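PDB 4MDY: periplasmic binding protein from Mycobacterium smegmatis, which probably binds an iron-carrying solute outside the membrane and delivers it to an ABC transporter for import. Local coordinates for residues A[40-45]-A[271-276]. Residues are numbered along the deposited sequence; the frame is centred on the assembly and turned at random.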
loop_
_atom_site.group_PDB
_atom_site.type_symbol
_atom_site.label_atom_id
_atom_site.label_comp_id
_atom_site.label_asym_id
_atom_site.label_seq_id
_atom_site.Cartn_x
_atom_site.Cartn_y
_atom_site.Cartn_z
ATOM N N GLU A 40 0.510 -6.349 5.297
ATOM C CA GLU A 40 1.136 -7.650 5.030
ATOM C C GLU A 40 0.148 -8.762 4.693
ATOM O O GLU A 40 0.527 -9.759 4.059
ATOM C CB GLU A 40 2.010 -8.089 6.212
ATOM C CG GLU A 40 3.225 -7.208 6.451
ATOM C CD GLU A 40 3.000 -6.164 7.521
ATOM O OE1 GLU A 40 1.975 -5.466 7.441
ATOM O OE2 GLU A 40 3.851 -6.039 8.434
ATOM N N GLN A 41 -1.107 -8.611 5.121
ATOM C CA GLN A 41 -2.109 -9.626 4.837
ATOM C C GLN A 41 -2.266 -9.861 3.341
ATOM O O GLN A 41 -2.557 -10.972 2.937
ATOM C CB GLN A 41 -3.466 -9.313 5.496
ATOM C CG GLN A 41 -4.262 -8.155 4.911
ATOM C CD GLN A 41 -3.970 -6.827 5.579
ATOM O OE1 GLN A 41 -2.857 -6.582 6.063
ATOM N NE2 GLN A 41 -4.965 -5.954 5.602
ATOM N N ASP A 42 -2.067 -8.827 2.525
ATOM C CA ASP A 42 -2.192 -8.980 1.075
ATOM C C ASP A 42 -1.048 -9.818 0.505
ATOM O O ASP A 42 -1.251 -10.589 -0.423
ATOM C CB ASP A 42 -2.240 -7.623 0.375
ATOM C CG ASP A 42 -3.598 -6.933 0.496
ATOM O OD1 ASP A 42 -4.461 -7.365 1.299
ATOM O OD2 ASP A 42 -3.792 -5.933 -0.228
ATOM N N ASP A 43 0.150 -9.680 1.059
ATOM C CA ASP A 43 1.274 -10.514 0.604
ATOM C C ASP A 43 1.000 -11.971 0.964
ATOM O O ASP A 43 1.141 -12.862 0.131
ATOM C CB ASP A 43 2.595 -10.062 1.234
ATOM C CG ASP A 43 2.938 -8.619 0.907
ATOM O OD1 ASP A 43 3.384 -8.336 -0.232
ATOM O OD2 ASP A 43 2.768 -7.766 1.804
ATOM N N LEU A 44 0.577 -12.204 2.208
ATOM C CA LEU A 44 0.285 -13.560 2.682
ATOM C C LEU A 44 -0.834 -14.219 1.866
ATOM O O LEU A 44 -0.677 -15.327 1.334
ATOM C CB LEU A 44 -0.064 -13.519 4.180
ATOM C CG LEU A 44 1.152 -13.150 5.047
ATOM C CD1 LEU A 44 0.761 -12.694 6.444
ATOM C CD2 LEU A 44 2.135 -14.316 5.125
ATOM N N LEU A 45 -1.946 -13.510 1.733
ATOM C CA LEU A 45 -3.108 -14.030 1.014
ATOM C C LEU A 45 -2.827 -14.262 -0.475
ATOM O O LEU A 45 -3.359 -15.202 -1.058
ATOM C CB LEU A 45 -4.309 -13.105 1.197
ATOM C CG LEU A 45 -4.911 -13.120 2.612
ATOM C CD1 LEU A 45 -5.929 -11.996 2.755
ATOM C CD2 LEU A 45 -5.536 -14.467 2.929
ATOM N N ILE A 271 -4.528 1.837 -4.023
ATOM C CA ILE A 271 -3.299 2.639 -4.103
ATOM C C ILE A 271 -2.536 2.641 -2.772
ATOM O O ILE A 271 -1.320 2.449 -2.748
ATOM C CB ILE A 271 -3.607 4.084 -4.537
ATOM C CG1 ILE A 271 -4.114 4.092 -5.978
ATOM C CG2 ILE A 271 -2.379 4.978 -4.400
ATOM C CD1 ILE A 271 -4.850 5.356 -6.373
ATOM N N ALA A 272 -3.263 2.842 -1.674
ATOM C CA ALA A 272 -2.680 2.866 -0.338
ATOM C C ALA A 272 -1.994 1.559 0.020
ATOM O O ALA A 272 -0.882 1.568 0.538
ATOM C CB ALA A 272 -3.746 3.184 0.701
ATOM N N PHE A 273 -2.656 0.440 -0.250
ATOM C CA PHE A 273 -2.107 -0.867 0.097
ATOM C C PHE A 273 -0.907 -1.266 -0.763
ATOM O O PHE A 273 -0.001 -1.956 -0.279
ATOM C CB PHE A 273 -3.187 -1.936 0.025
ATOM C CG PHE A 273 -3.886 -2.155 1.328
ATOM C CD1 PHE A 273 -4.790 -1.217 1.813
ATOM C CD2 PHE A 273 -3.627 -3.292 2.082
ATOM C CE1 PHE A 273 -5.430 -1.417 3.029
ATOM C CE2 PHE A 273 -4.258 -3.489 3.295
ATOM C CZ PHE A 273 -5.158 -2.551 3.764
ATOM N N ALA A 274 -0.905 -0.845 -2.025
ATOM C CA ALA A 274 0.241 -1.070 -2.915
ATOM C C ALA A 274 0.778 -2.498 -2.768
ATOM O O ALA A 274 1.957 -2.709 -2.484
ATOM C CB ALA A 274 1.331 -0.054 -2.610
ATOM N N SER A 275 -0.107 -3.472 -2.941
ATOM C CA SER A 275 0.206 -4.866 -2.662
ATOM C C SER A 275 0.121 -5.730 -3.919
ATOM O O SER A 275 -0.376 -5.281 -4.947
ATOM C CB SER A 275 -0.765 -5.390 -1.605
ATOM O OG SER A 275 -1.971 -5.815 -2.193
ATOM N N PRO A 276 0.599 -6.985 -3.840
ATOM C CA PRO A 276 0.458 -7.914 -4.971
ATOM C C PRO A 276 -0.993 -8.145 -5.407
ATOM O O PRO A 276 -1.250 -8.476 -6.564
ATOM C CB PRO A 276 1.059 -9.210 -4.429
ATOM C CG PRO A 276 2.055 -8.761 -3.424
ATOM C CD PRO A 276 1.467 -7.540 -2.782
#
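Asp42 projects from helix 40-46 straight at the bend where helix 265-273 ends, and its side chain has the largest share of the contact. Asp42 CB lies 3.3 Å from Ser275 CB. With chi1 at -77°, CG stands anti to the carbonyl carbon and beside the backbone N, which brings the carboxylate out across the gap. At the tip, Asp42 OD2 accepts a hydrogen bond of 2.7 Å from Ser275 OG through its anti lone pair, the one turned away from OD1. Asp42 OD2 also comes within 3.5 Å of Phe273 CD2, approaching the ring obliquely, and takes a second hydrogen bond from Trp68 NE1.

Ser275 suits its place because a hydroxyl can give and receive at once: while OG donates to Asp42, it accepts from the backbone N of Ser278. Ala274, with positive phi, turns the chain out of the helix just before it. Beyond the bend, Asp43 OD1 rests 3.3 Å from Pro276 CD, a carboxylate oxygen against the CH2 beside a nitrogen that carries no N-H; Gln137 NE2 holds the other oxygen. Phe273 offers a flat edge to Gln41, whose bent chain sets Gln41 NE2 in the ring plane, 3.4 Å from Phe273 CE2, a van der Waals contact with amide and ring planes perpendicular. That amide nitrogen also bonds weakly to Gly64 O, while Trp57 and Trp66 meet the ring.

In this two-lobed solute-binding fold, helix 40-46 belongs to the N-terminal lobe and the loop after helix 265-273 comes from the C-terminal one, so the buried contact lies between lobes. Its chemistry implies a carboxylate that is probably ionised, since two donors converge on Asp42 OD2 and would restrict its rotation; Ser275, bonded in both directions, ties it to the backbone beyond the bend.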